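Local coordinates for glycerol dehydratase (Clostridium butyricum, PDB 1R9D), which dehydrates glycerol without vitamin B12, probably to 3-hydroxypropionaldehyde, as a lyase of the glycyl-radical enzyme family, at residues A[49-54]-A[516-521]; A[439-444]-A[541-546]; A[313-318]-A[364-369]; A[29-34]-A[86-91]. All blocks are in the same frame, centred on the assembly; numbering follows the deposited sequence.

Contacts 1 and 4 form one neighbourhood: their centres are about 14 Å apart, and Glu88 of contact 4 reaches over to Arg51 of contact 1, with OE1 3.0 Å from NH1. Ala517 also packs on the ring of Phe89. Contact 2, a pairing of two strands, stands about 19 Å from contact 1 and 27 Å from contact 4, centre to centre; its Gly444 is some 10 Å from the bound glycerol, near but not touching it. Contact 3 is remote, a helix pair centred about 28 Å from contact 2 and 30 to 32 Å from contacts 4 and 1. Along the chain, 313-318 and 364-369 are nested inside the loop closed by contact 1.

Contact 1 (A[49-54]-A[516-521]); sequences LRRALA and RAPLPF
The short link between helix 484-516 and helix 520-524 runs along one side of helix 47-61, where Arg51 and Ala52 meet Pro518, Leu519 and Pro520. Ala517 is the first residue to leave the earlier helix, Leu519 is the N-cap of the next, and Pro520 opens that helix. The Pro520 ring fits against helix 47-61: its CD is 3.8 Å from Arg51 CB, and its CG is 4.1 Å from Ala52 CB. Arg51 carries most of the contact. Its chain bends twice, at chi2 (-63°) and chi3 (-47°), and curls over the link instead of extending past it. On the way, CG comes to 3.2 Å from the carbonyl oxygen of Pro518. At the end, NH2 lies 3.6 Å from Leu519 CD2, the two side chains running side by side in the same direction. A water bridges the segments, accepting from Arg51 NH1 at 3.1 Å and donating to Arg516 O at 2.9 Å. The charge itself goes elsewhere: NH1 makes a salt bridge with Glu88, while NH2 has a weak bond to Glu277 O. Pro518 O is buried with no polar partner in the model. The CB and CG methylenes of Arg51 lie against it instead, so part of the cost of burying this carbonyl is probably left unpaid, and shape and water do the joining here.

Contact 2 (A[439-444]-A[541-546]); sequences PGKTEG and AEYNFS
Tyr543 packs against Lys441 and Thr442 where strand 442-443 runs parallel to strand 543-551. Following its side chain outward, CB sits 3.7 Å from Lys441 O and almost as close to Thr442 OG1. CG then moves past the same carbonyl, and CD1 stays 3.7 Å from Lys441 O while also touching Lys441 CB. OG1 of Thr442 lies at the ring edge, near its plane; its own bond goes to Lys438 O. One ring face is covered by Glu542 CG, over the centre. At the tip, OH bonds to Asp424 OD2, and Lys441, whose chain is extended beyond CG, makes a salt bridge to the other oxygen of that carboxylate.

The backbones hold the strands in register. Tyr543 N donates to Lys441 O at 2.9 Å; Glu443 N donates to Tyr543 O at 3.0 Å; and Phe545 N returns to Glu443 O at 3.1 Å. Thr442 CG2 also touches the edge of the Phe545 ring, at CD1. On the face opposite Thr442 and Tyr543, Glu443 CB meets Asn544 OD1 at 3.5 Å, an oxygen that accepts from Arg631. Ala541 CB, from the loop before the strand, comes up to Glu443 CB at 3.8 Å.

The pairing stops at Gly444, whose O faces Phe545 O at 3.2 Å, two acceptors that cannot bond; Arg631 takes Phe545 O instead. Asp424, shared by Lys441 and Tyr543, thus ties the two segments together where the pairing begins, and Arg631 supplies donors towards the other end, so the short parallel pair does not rest on its three backbone bonds alone.

Contact 3 (A[313-318]-A[364-369]); sequences CIWIKL and EAAVHV
Trp315, on helix 304-317, faces Ala365 and Val369 on helix 357-369. The axes of the two short segments cross at -65° and come within 9.7 Å.

The aromatic part is a CH-pi contact. Ala365 CB stands over the five-membered ring of Trp315, 3.6 Å from its centroid and only 9° off the ring normal, so the methyl carbon sits almost squarely above the ring centre. A chi1 of -107°, well away from a staggered value, turns the indole to this position.

The rest is aliphatic. Val369 sets its two methyls against neighbouring residues: CG2 is 3.7 Å from Trp315 CB, and CG1 is 3.9 Å from Ile316 CG1. Ile316 also packs on Ile13, Leu16 and Ile20 of helix 11-22, and the Trp315 side chain touches Pro374, so the pair belongs to a larger buried core.

The ring of His368 is turned away from 313-318, bonding Asp312 through ND1 and Ser7 through NE2. With a small alanine set against a broad indole face, 313-318 and 364-369 meet through apolar and CH-pi contacts, while the bond from His368 to Asp312, just before 313-318, ties the same two helices by a polar link.

Contact 4 (A[29-34]-A[86-91]); sequences SERAIL and FPEFSN
Arg31 of helix 30-40 meets Glu88 and Phe86 with its guanidinium. The grip on Glu88 is end-on and two-handed: NH2 gives a hydrogen to OE1 at 2.7 Å and NH1 gives one to OE2 at 3.1 Å, each oxygen using its syn lone pair. The two flat groups are nearly coplanar. The Phe86 ring lies over one guanidinium face, centres 3.8 Å apart and planes at 23°, while Arg31 CD makes a CH-pi contact to the same ring, 3.9 Å from its centroid. Alongside, Ala32 CB touches Pro87 CD at 4.3 Å.

Torsions deliver both ends. Arg31 leaves the helix with CG anti to the backbone N (chi1 -175°) and stays extended to NE, which carries the guanidinium across to the loop. Glu88 CG takes the crowded position between N and the carbonyl carbon (chi1 62°), and a bend at chi2 swings the carboxylate back to meet it. Asn91 ND2 bonds Pro87 O at 3.1 Å, fastening the loop to itself. Further out, NE of Arg31 bonds Ile276 O, NH1 bonds Val85 O and NH2 has a weak bond to Glu277 O, while Glu88 OE1 is shared with Arg51, and the two arginines would probably keep this buried carboxylate ionised.

The loop 86-91 comes just before helix 92-97; helix 113-125 lies against both segments, Leu119 touching Ala32 and Val122 touching Pro87, and Ile58 of helix 47-61 packs on Arg31.

Contact 1 (A[49-54]-A[516-521])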
loop_
_atom_site.group_PDB
_atom_site.type_symbol
_atom_site.label_atom_id
_atom_site.label_comp_id
_atom_site.label_asym_id
_atom_site.label_seq_id
_atom_site.Cartn_x
_atom_site.Cartn_y
_atom_site.Cartn_z
ATOM N N LEU A 49 -1.385 9.679 -6.652
ATOM C CA LEU A 49 -2.000 10.399 -7.759
ATOM C C LEU A 49 -3.305 11.050 -7.291
ATOM O O LEU A 49 -3.655 12.139 -7.741
ATOM C CB LEU A 49 -2.239 9.433 -8.926
ATOM C CG LEU A 49 -1.981 9.923 -10.356
ATOM C CD1 LEU A 49 -0.687 10.718 -10.444
ATOM C CD2 LEU A 49 -1.903 8.712 -11.278
ATOM N N ARG A 50 -4.021 10.393 -6.382
ATOM C CA ARG A 50 -5.257 10.960 -5.848
ATOM C C ARG A 50 -4.929 12.266 -5.126
ATOM O O ARG A 50 -5.668 13.247 -5.219
ATOM C CB ARG A 50 -5.923 9.990 -4.868
ATOM C CG ARG A 50 -6.586 8.797 -5.536
ATOM C CD ARG A 50 -8.042 8.675 -5.101
ATOM N NE ARG A 50 -8.203 7.795 -3.960
ATOM C CZ ARG A 50 -9.357 7.558 -3.348
ATOM N NH1 ARG A 50 -10.475 8.142 -3.760
ATOM N NH2 ARG A 50 -9.391 6.713 -2.335
ATOM N N ARG A 51 -3.808 12.268 -4.409
ATOM C CA ARG A 51 -3.372 13.451 -3.675
ATOM C C ARG A 51 -2.974 14.581 -4.629
ATOM O O ARG A 51 -3.252 15.751 -4.367
ATOM C CB ARG A 51 -2.186 13.104 -2.766
ATOM C CG ARG A 51 -2.515 12.185 -1.585
ATOM C CD ARG A 51 -3.498 12.839 -0.615
ATOM N NE ARG A 51 -3.102 14.210 -0.302
ATOM C CZ ARG A 51 -3.719 14.994 0.577
ATOM N NH1 ARG A 51 -4.772 14.548 1.250
ATOM N NH2 ARG A 51 -3.293 16.236 0.762
ATOM N N ALA A 52 -2.311 14.234 -5.730
ATOM C CA ALA A 52 -1.889 15.237 -6.703
ATOM C C ALA A 52 -3.099 15.846 -7.413
ATOM O O ALA A 52 -3.200 17.066 -7.547
ATOM C CB ALA A 52 -0.942 14.614 -7.726
ATOM N N LEU A 53 -4.014 14.991 -7.860
ATOM C CA LEU A 53 -5.217 15.446 -8.560
ATOM C C LEU A 53 -6.140 16.249 -7.648
ATOM O O LEU A 53 -6.861 17.136 -8.109
ATOM C CB LEU A 53 -5.967 14.244 -9.142
ATOM C CG LEU A 53 -5.201 13.492 -10.235
ATOM C CD1 LEU A 53 -5.871 12.164 -10.529
ATOM C CD2 LEU A 53 -5.129 14.356 -11.489
ATOM N N ALA A 54 -6.118 15.940 -6.354
ATOM C CA ALA A 54 -6.944 16.657 -5.389
ATOM C C ALA A 54 -6.375 18.060 -5.194
ATOM O O ALA A 54 -7.118 19.045 -5.181
ATOM C CB ALA A 54 -6.980 15.910 -4.060
ATOM N N ARG A 516 -2.340 6.445 3.036
ATOM C CA ARG A 516 -3.456 7.255 2.559
ATOM C C ARG A 516 -3.204 8.723 2.244
ATOM O O ARG A 516 -3.992 9.336 1.518
ATOM C CB ARG A 516 -4.622 7.134 3.542
ATOM C CG ARG A 516 -5.233 5.743 3.553
ATOM C CD ARG A 516 -6.456 5.636 4.452
ATOM N NE ARG A 516 -7.070 4.316 4.321
ATOM C CZ ARG A 516 -8.188 3.936 4.931
ATOM N NH1 ARG A 516 -8.833 4.775 5.732
ATOM N NH2 ARG A 516 -8.666 2.714 4.730
ATOM N N ALA A 517 -2.124 9.297 2.767
ATOM C CA ALA A 517 -1.848 10.701 2.495
ATOM C C ALA A 517 -0.401 11.069 2.150
ATOM O O ALA A 517 0.187 11.956 2.770
ATOM C CB ALA A 517 -2.345 11.571 3.669
ATOM N N PRO A 518 0.202 10.376 1.171
ATOM C CA PRO A 518 1.579 10.743 0.826
ATOM C C PRO A 518 1.444 12.103 0.133
ATOM O O PRO A 518 0.485 12.319 -0.611
ATOM C CB PRO A 518 2.009 9.612 -0.108
ATOM C CG PRO A 518 0.720 9.226 -0.778
ATOM C CD PRO A 518 -0.259 9.227 0.374
ATOM N N LEU A 519 2.377 13.020 0.379
ATOM C CA LEU A 519 2.281 14.367 -0.189
ATOM C C LEU A 519 3.246 14.703 -1.327
ATOM O O LEU A 519 4.436 14.914 -1.103
ATOM C CB LEU A 519 2.442 15.398 0.933
ATOM C CG LEU A 519 1.504 15.223 2.133
ATOM C CD1 LEU A 519 1.672 16.410 3.070
ATOM C CD2 LEU A 519 0.054 15.126 1.672
ATOM N N PRO A 520 2.725 14.798 -2.564
ATOM C CA PRO A 520 3.509 15.108 -3.767
ATOM C C PRO A 520 4.179 16.483 -3.764
ATOM O O PRO A 520 5.375 16.598 -4.031
ATOM C CB PRO A 520 2.480 14.999 -4.901
ATOM C CG PRO A 520 1.387 14.164 -4.330
ATOM C CD PRO A 520 1.305 14.619 -2.906
ATOM N N PHE A 521 3.411 17.528 -3.469
ATOM C CA PHE A 521 3.960 18.881 -3.486
ATOM C C PHE A 521 5.056 19.108 -2.442
ATOM O O PHE A 521 6.168 19.525 -2.773
ATOM C CB PHE A 521 2.840 19.913 -3.306
ATOM C CG PHE A 521 3.303 21.339 -3.437
ATOM C CD1 PHE A 521 3.405 22.159 -2.316
ATOM C CD2 PHE A 521 3.667 21.853 -4.678
ATOM C CE1 PHE A 521 3.863 23.474 -2.427
ATOM C CE2 PHE A 521 4.126 23.166 -4.803
ATOM C CZ PHE A 521 4.225 23.980 -3.675
HETATM O O HOH W 1 -5.636 11.668 1.764
#

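Contact 2 (A[439-444]-A[541-546])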
loop_
_atom_site.group_PDB
_atom_site.type_symbol
_atom_site.label_atom_id
_atom_site.label_comp_id
_atom_site.label_asym_id
_atom_site.label_seq_id
_atom_site.Cartn_x
_atom_site.Cartn_y
_atom_site.Cartn_z
ATOM N N PRO A 439 17.225 22.072 7.248
ATOM C CA PRO A 439 16.119 22.340 6.326
ATOM C C PRO A 439 16.350 21.751 4.940
ATOM O O PRO A 439 17.490 21.658 4.477
ATOM C CB PRO A 439 16.063 23.867 6.285
ATOM C CG PRO A 439 16.624 24.281 7.621
ATOM C CD PRO A 439 17.797 23.330 7.760
ATOM N N GLY A 440 15.258 21.355 4.293
ATOM C CA GLY A 440 15.327 20.805 2.951
ATOM C C GLY A 440 15.877 19.400 2.803
ATOM O O GLY A 440 16.090 18.945 1.680
ATOM N N LYS A 441 16.100 18.706 3.914
ATOM C CA LYS A 441 16.642 17.350 3.862
ATOM C C LYS A 441 16.065 16.426 4.927
ATOM O O LYS A 441 16.485 15.274 5.031
ATOM C CB LYS A 441 18.160 17.382 4.052
ATOM C CG LYS A 441 18.938 18.170 3.017
ATOM C CD LYS A 441 20.431 17.925 3.203
ATOM C CE LYS A 441 21.253 18.593 2.109
ATOM N NZ LYS A 441 22.712 18.323 2.281
ATOM N N THR A 442 15.077 16.910 5.677
ATOM C CA THR A 442 14.526 16.141 6.794
ATOM C C THR A 442 13.013 15.928 6.889
ATOM O O THR A 442 12.225 16.795 6.518
ATOM C CB THR A 442 14.941 16.823 8.128
ATOM O OG1 THR A 442 16.325 17.190 8.072
ATOM C CG2 THR A 442 14.706 15.902 9.316
ATOM N N GLU A 443 12.631 14.755 7.389
ATOM C CA GLU A 443 11.239 14.423 7.696
ATOM C C GLU A 443 11.419 14.055 9.173
ATOM O O GLU A 443 11.720 12.910 9.510
ATOM C CB GLU A 443 10.724 13.215 6.904
ATOM C CG GLU A 443 9.327 12.727 7.356
ATOM C CD GLU A 443 8.202 13.741 7.106
ATOM O OE1 GLU A 443 8.457 14.961 7.189
ATOM O OE2 GLU A 443 7.053 13.320 6.841
ATOM N N GLY A 444 11.254 15.040 10.050
ATOM C CA GLY A 444 11.492 14.812 11.469
ATOM C C GLY A 444 10.367 14.450 12.421
ATOM O O GLY A 444 10.654 14.046 13.549
ATOM N N ALA A 541 13.218 11.411 2.494
ATOM C CA ALA A 541 14.148 12.380 3.068
ATOM C C ALA A 541 15.519 11.783 3.382
ATOM O O ALA A 541 15.643 10.591 3.657
ATOM C CB ALA A 541 13.551 12.993 4.340
ATOM N N GLU A 542 16.545 12.625 3.323
ATOM C CA GLU A 542 17.913 12.209 3.638
ATOM C C GLU A 542 17.986 11.834 5.120
ATOM O O GLU A 542 18.625 10.846 5.495
ATOM C CB GLU A 542 18.884 13.364 3.354
ATOM C CG GLU A 542 20.310 13.190 3.905
ATOM C CD GLU A 542 21.056 12.009 3.300
ATOM O OE1 GLU A 542 20.735 11.621 2.155
ATOM O OE2 GLU A 542 21.981 11.481 3.968
ATOM N N TYR A 543 17.322 12.631 5.954
ATOM C CA TYR A 543 17.298 12.412 7.399
ATOM C C TYR A 543 15.873 12.116 7.870
ATOM O O TYR A 543 14.937 12.813 7.489
ATOM C CB TYR A 543 17.825 13.659 8.126
ATOM C CG TYR A 543 19.247 14.036 7.765
ATOM C CD1 TYR A 543 19.536 15.247 7.131
ATOM C CD2 TYR A 543 20.304 13.180 8.057
ATOM C CE1 TYR A 543 20.855 15.597 6.797
ATOM C CE2 TYR A 543 21.619 13.514 7.728
ATOM C CZ TYR A 543 21.890 14.719 7.101
ATOM O OH TYR A 543 23.198 15.037 6.786
ATOM N N ASN A 544 15.714 11.081 8.693
ATOM C CA ASN A 544 14.396 10.705 9.213
ATOM C C ASN A 544 14.407 10.512 10.725
ATOM O O ASN A 544 15.290 9.844 11.270
ATOM C CB ASN A 544 13.912 9.414 8.558
ATOM C CG ASN A 544 13.442 9.625 7.137
ATOM O OD1 ASN A 544 12.313 10.051 6.903
ATOM N ND2 ASN A 544 14.313 9.337 6.179
ATOM N N PHE A 545 13.412 11.084 11.397
ATOM C CA PHE A 545 13.297 10.970 12.849
ATOM C C PHE A 545 11.831 10.963 13.251
ATOM O O PHE A 545 10.944 11.108 12.411
ATOM C CB PHE A 545 13.955 12.162 13.561
ATOM C CG PHE A 545 15.403 12.368 13.223
ATOM C CD1 PHE A 545 15.789 13.391 12.367
ATOM C CD2 PHE A 545 16.384 11.529 13.751
ATOM C CE1 PHE A 545 17.129 13.583 12.035
ATOM C CE2 PHE A 545 17.728 11.712 13.424
ATOM C CZ PHE A 545 18.101 12.737 12.567
ATOM N N SER A 546 11.602 10.769 14.548
ATOM C CA SER A 546 10.272 10.819 15.161
ATOM C C SER A 546 10.550 11.435 16.535
ATOM O O SER A 546 11.485 11.015 17.218
ATOM C CB SER A 546 9.659 9.428 15.296
ATOM O OG SER A 546 9.201 8.958 14.037
#

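Contact 3 (A[313-318]-A[364-369])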
loop_
_atom_site.group_PDB
_atom_site.type_symbol
_atom_site.label_atom_id
_atom_site.label_comp_id
_atom_site.label_asym_id
_atom_site.label_seq_id
_atom_site.Cartn_x
_atom_site.Cartn_y
_atom_site.Cartn_z
ATOM N N CYS A 313 5.106 42.947 5.449
ATOM C CA CYS A 313 3.918 42.353 4.847
ATOM C C CYS A 313 3.941 40.835 4.991
ATOM O O CYS A 313 2.905 40.218 5.230
ATOM C CB CYS A 313 3.810 42.731 3.369
ATOM S SG CYS A 313 3.282 44.448 3.107
ATOM N N ILE A 314 5.122 40.240 4.842
ATOM C CA ILE A 314 5.255 38.792 4.980
ATOM C C ILE A 314 4.927 38.416 6.423
ATOM O O ILE A 314 4.248 37.423 6.680
ATOM C CB ILE A 314 6.684 38.316 4.630
ATOM C CG1 ILE A 314 6.895 38.378 3.110
ATOM C CG2 ILE A 314 6.895 36.898 5.131
ATOM C CD1 ILE A 314 8.303 38.039 2.666
ATOM N N TRP A 315 5.410 39.218 7.366
ATOM C CA TRP A 315 5.129 38.965 8.775
ATOM C C TRP A 315 3.613 38.922 8.971
ATOM O O TRP A 315 3.080 38.012 9.607
ATOM C CB TRP A 315 5.732 40.067 9.655
ATOM C CG TRP A 315 6.961 39.662 10.439
ATOM C CD1 TRP A 315 7.152 39.806 11.786
ATOM C CD2 TRP A 315 8.170 39.084 9.923
ATOM N NE1 TRP A 315 8.404 39.358 12.139
ATOM C CE2 TRP A 315 9.050 38.909 11.018
ATOM C CE3 TRP A 315 8.597 38.698 8.645
ATOM C CZ2 TRP A 315 10.332 38.363 10.873
ATOM C CZ3 TRP A 315 9.877 38.153 8.498
ATOM C CH2 TRP A 315 10.727 37.992 9.611
ATOM N N ILE A 316 2.910 39.903 8.409
ATOM C CA ILE A 316 1.463 39.934 8.548
ATOM C C ILE A 316 0.788 38.718 7.900
ATOM O O ILE A 316 -0.141 38.147 8.472
ATOM C CB ILE A 316 0.880 41.246 7.962
ATOM C CG1 ILE A 316 1.384 42.435 8.792
ATOM C CG2 ILE A 316 -0.639 41.192 7.969
ATOM C CD1 ILE A 316 0.946 43.796 8.284
ATOM N N LYS A 317 1.255 38.319 6.719
ATOM C CA LYS A 317 0.679 37.162 6.031
ATOM C C LYS A 317 0.817 35.894 6.879
ATOM O O LYS A 317 -0.081 35.057 6.908
ATOM C CB LYS A 317 1.354 36.939 4.671
ATOM C CG LYS A 317 1.114 38.049 3.644
ATOM C CD LYS A 317 -0.371 38.290 3.409
ATOM C CE LYS A 317 -1.084 37.051 2.901
ATOM N NZ LYS A 317 -2.565 37.264 2.790
ATOM N N LEU A 318 1.943 35.755 7.570
ATOM C CA LEU A 318 2.160 34.579 8.411
ATOM C C LEU A 318 1.142 34.510 9.554
ATOM O O LEU A 318 0.977 33.470 10.188
ATOM C CB LEU A 318 3.593 34.588 8.962
ATOM C CG LEU A 318 4.700 34.294 7.942
ATOM C CD1 LEU A 318 6.024 34.826 8.445
ATOM C CD2 LEU A 318 4.770 32.796 7.676
ATOM N N GLU A 364 13.647 43.868 13.233
ATOM C CA GLU A 364 12.910 45.118 13.083
ATOM C C GLU A 364 11.432 44.838 12.801
ATOM O O GLU A 364 10.553 45.481 13.371
ATOM C CB GLU A 364 13.514 45.941 11.940
ATOM C CG GLU A 364 13.172 47.418 11.976
ATOM C CD GLU A 364 13.993 48.183 13.003
ATOM O OE1 GLU A 364 13.720 49.384 13.212
ATOM O OE2 GLU A 364 14.919 47.584 13.596
ATOM N N ALA A 365 11.163 43.872 11.926
ATOM C CA ALA A 365 9.792 43.513 11.566
ATOM C C ALA A 365 8.948 43.091 12.764
ATOM O O ALA A 365 7.755 43.388 12.825
ATOM C CB ALA A 365 9.796 42.397 10.517
ATOM N N ALA A 366 9.560 42.395 13.718
ATOM C CA ALA A 366 8.821 41.955 14.896
ATOM C C ALA A 366 8.263 43.153 15.668
ATOM O O ALA A 366 7.164 43.086 16.225
ATOM C CB ALA A 366 9.723 41.116 15.802
ATOM N N VAL A 367 9.017 44.245 15.694
ATOM C CA VAL A 367 8.585 45.448 16.403
ATOM C C VAL A 367 7.595 46.270 15.573
ATOM O O VAL A 367 6.734 46.959 16.123
ATOM C CB VAL A 367 9.783 46.339 16.772
ATOM C CG1 VAL A 367 9.310 47.521 17.620
ATOM C CG2 VAL A 367 10.812 45.526 17.536
ATOM N N HIS A 368 7.719 46.191 14.253
ATOM C CA HIS A 368 6.825 46.918 13.353
ATOM C C HIS A 368 5.415 46.341 13.366
ATOM O O HIS A 368 4.429 47.078 13.410
ATOM C CB HIS A 368 7.348 46.869 11.914
ATOM C CG HIS A 368 8.429 47.860 11.621
ATOM N ND1 HIS A 368 8.943 48.042 10.354
ATOM C CD2 HIS A 368 9.090 48.727 12.424
ATOM C CE1 HIS A 368 9.875 48.978 10.391
ATOM N NE2 HIS A 368 9.984 49.410 11.635
ATOM N N VAL A 369 5.333 45.015 13.338
ATOM C CA VAL A 369 4.061 44.303 13.296
ATOM C C VAL A 369 3.466 43.937 14.656
ATOM O O VAL A 369 2.269 44.092 14.875
ATOM C CB VAL A 369 4.214 43.017 12.453
ATOM C CG1 VAL A 369 2.901 42.261 12.395
ATOM C CG2 VAL A 369 4.692 43.382 11.051
#

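Contact 4 (A[29-34]-A[86-91])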
loop_
_atom_site.group_PDB
_atom_site.type_symbol
_atom_site.label_atom_id
_atom_site.label_comp_id
_atom_site.label_asym_id
_atom_site.label_seq_id
_atom_site.Cartn_x
_atom_site.Cartn_y
_atom_site.Cartn_z
ATOM N N SER A 29 -15.745 26.037 4.367
ATOM C CA SER A 29 -15.926 24.706 3.796
ATOM C C SER A 29 -15.474 24.469 2.355
ATOM O O SER A 29 -15.495 23.331 1.889
ATOM C CB SER A 29 -17.397 24.294 3.931
ATOM O OG SER A 29 -18.246 25.239 3.301
ATOM N N GLU A 30 -15.064 25.519 1.652
ATOM C CA GLU A 30 -14.632 25.372 0.264
ATOM C C GLU A 30 -13.650 24.218 0.031
ATOM O O GLU A 30 -13.904 23.332 -0.792
ATOM C CB GLU A 30 -14.002 26.670 -0.244
ATOM C CG GLU A 30 -14.987 27.745 -0.715
ATOM C CD GLU A 30 -15.780 28.382 0.412
ATOM O OE1 GLU A 30 -15.239 28.498 1.534
ATOM O OE2 GLU A 30 -16.941 28.785 0.169
ATOM N N ARG A 31 -12.529 24.215 0.745
ATOM C CA ARG A 31 -11.555 23.146 0.544
ATOM C C ARG A 31 -12.140 21.756 0.775
ATOM O O ARG A 31 -11.911 20.843 -0.019
ATOM C CB ARG A 31 -10.330 23.328 1.451
ATOM C CG ARG A 31 -9.239 22.283 1.167
ATOM C CD ARG A 31 -8.107 22.313 2.188
ATOM N NE ARG A 31 -7.073 21.320 1.880
ATOM C CZ ARG A 31 -7.183 20.012 2.100
ATOM N NH1 ARG A 31 -8.285 19.507 2.639
ATOM N NH2 ARG A 31 -6.180 19.202 1.778
ATOM N N ALA A 32 -12.898 21.594 1.855
ATOM C CA ALA A 32 -13.491 20.304 2.181
ATOM C C ALA A 32 -14.373 19.784 1.054
ATOM O O ALA A 32 -14.344 18.598 0.718
ATOM C CB ALA A 32 -14.302 20.410 3.465
ATOM N N ILE A 33 -15.169 20.677 0.479
ATOM C CA ILE A 33 -16.058 20.296 -0.612
ATOM C C ILE A 33 -15.261 19.876 -1.849
ATOM O O ILE A 33 -15.577 18.871 -2.487
ATOM C CB ILE A 33 -17.018 21.465 -0.975
ATOM C CG1 ILE A 33 -18.201 21.501 -0.002
ATOM C CG2 ILE A 33 -17.564 21.288 -2.388
ATOM C CD1 ILE A 33 -17.827 21.600 1.455
ATOM N N LEU A 34 -14.220 20.636 -2.168
ATOM C CA LEU A 34 -13.393 20.358 -3.334
ATOM C C LEU A 34 -12.590 19.057 -3.276
ATOM O O LEU A 34 -12.534 18.321 -4.261
ATOM C CB LEU A 34 -12.454 21.535 -3.596
ATOM C CG LEU A 34 -13.135 22.829 -4.053
ATOM C CD1 LEU A 34 -12.109 23.934 -4.175
ATOM C CD2 LEU A 34 -13.828 22.600 -5.396
ATOM N N PHE A 86 -9.752 19.852 6.694
ATOM C CA PHE A 86 -8.958 18.777 6.100
ATOM C C PHE A 86 -9.528 17.426 6.535
ATOM O O PHE A 86 -8.958 16.729 7.378
ATOM C CB PHE A 86 -7.489 18.924 6.539
ATOM C CG PHE A 86 -6.833 20.179 6.026
ATOM C CD1 PHE A 86 -7.245 21.435 6.475
ATOM C CD2 PHE A 86 -5.847 20.112 5.049
ATOM C CE1 PHE A 86 -6.689 22.598 5.954
ATOM C CE2 PHE A 86 -5.284 21.269 4.518
ATOM C CZ PHE A 86 -5.707 22.519 4.971
ATOM N N PRO A 87 -10.662 17.028 5.934
ATOM C CA PRO A 87 -11.363 15.778 6.226
ATOM C C PRO A 87 -10.603 14.488 5.952
ATOM O O PRO A 87 -10.995 13.436 6.444
ATOM C CB PRO A 87 -12.625 15.891 5.376
ATOM C CG PRO A 87 -12.126 16.608 4.168
ATOM C CD PRO A 87 -11.277 17.708 4.778
ATOM N N GLU A 88 -9.525 14.571 5.176
ATOM C CA GLU A 88 -8.734 13.389 4.844
ATOM C C GLU A 88 -7.999 12.806 6.046
ATOM O O GLU A 88 -7.615 11.637 6.031
ATOM C CB GLU A 88 -7.716 13.704 3.740
ATOM C CG GLU A 88 -6.673 14.758 4.104
ATOM C CD GLU A 88 -6.983 16.136 3.540
ATOM O OE1 GLU A 88 -6.144 16.666 2.783
ATOM O OE2 GLU A 88 -8.057 16.693 3.858
ATOM N N PHE A 89 -7.798 13.617 7.083
ATOM C CA PHE A 89 -7.101 13.152 8.280
ATOM C C PHE A 89 -8.091 12.696 9.351
ATOM O O PHE A 89 -7.940 11.618 9.920
ATOM C CB PHE A 89 -6.186 14.259 8.803
ATOM C CG PHE A 89 -5.192 14.743 7.781
ATOM C CD1 PHE A 89 -5.185 16.071 7.367
ATOM C CD2 PHE A 89 -4.278 13.857 7.211
ATOM C CE1 PHE A 89 -4.283 16.515 6.396
ATOM C CE2 PHE A 89 -3.373 14.289 6.241
ATOM C CZ PHE A 89 -3.373 15.619 5.829
ATOM N N SER A 90 -9.099 13.522 9.618
ATOM C CA SER A 90 -10.154 13.198 10.583
ATOM C C SER A 90 -11.243 14.243 10.376
ATOM O O SER A 90 -10.982 15.308 9.827
ATOM C CB SER A 90 -9.648 13.266 12.031
ATOM O OG SER A 90 -9.442 14.604 12.441
ATOM N N ASN A 91 -12.463 13.945 10.804
ATOM C CA ASN A 91 -13.544 14.910 10.631
ATOM C C ASN A 91 -14.728 14.668 11.551
ATOM O O ASN A 91 -15.560 15.557 11.740
ATOM C CB ASN A 91 -14.016 14.905 9.178
ATOM C CG ASN A 91 -14.505 13.549 8.738
ATOM O OD1 ASN A 91 -15.589 13.106 9.129
ATOM N ND2 ASN A 91 -13.696 12.863 7.933
#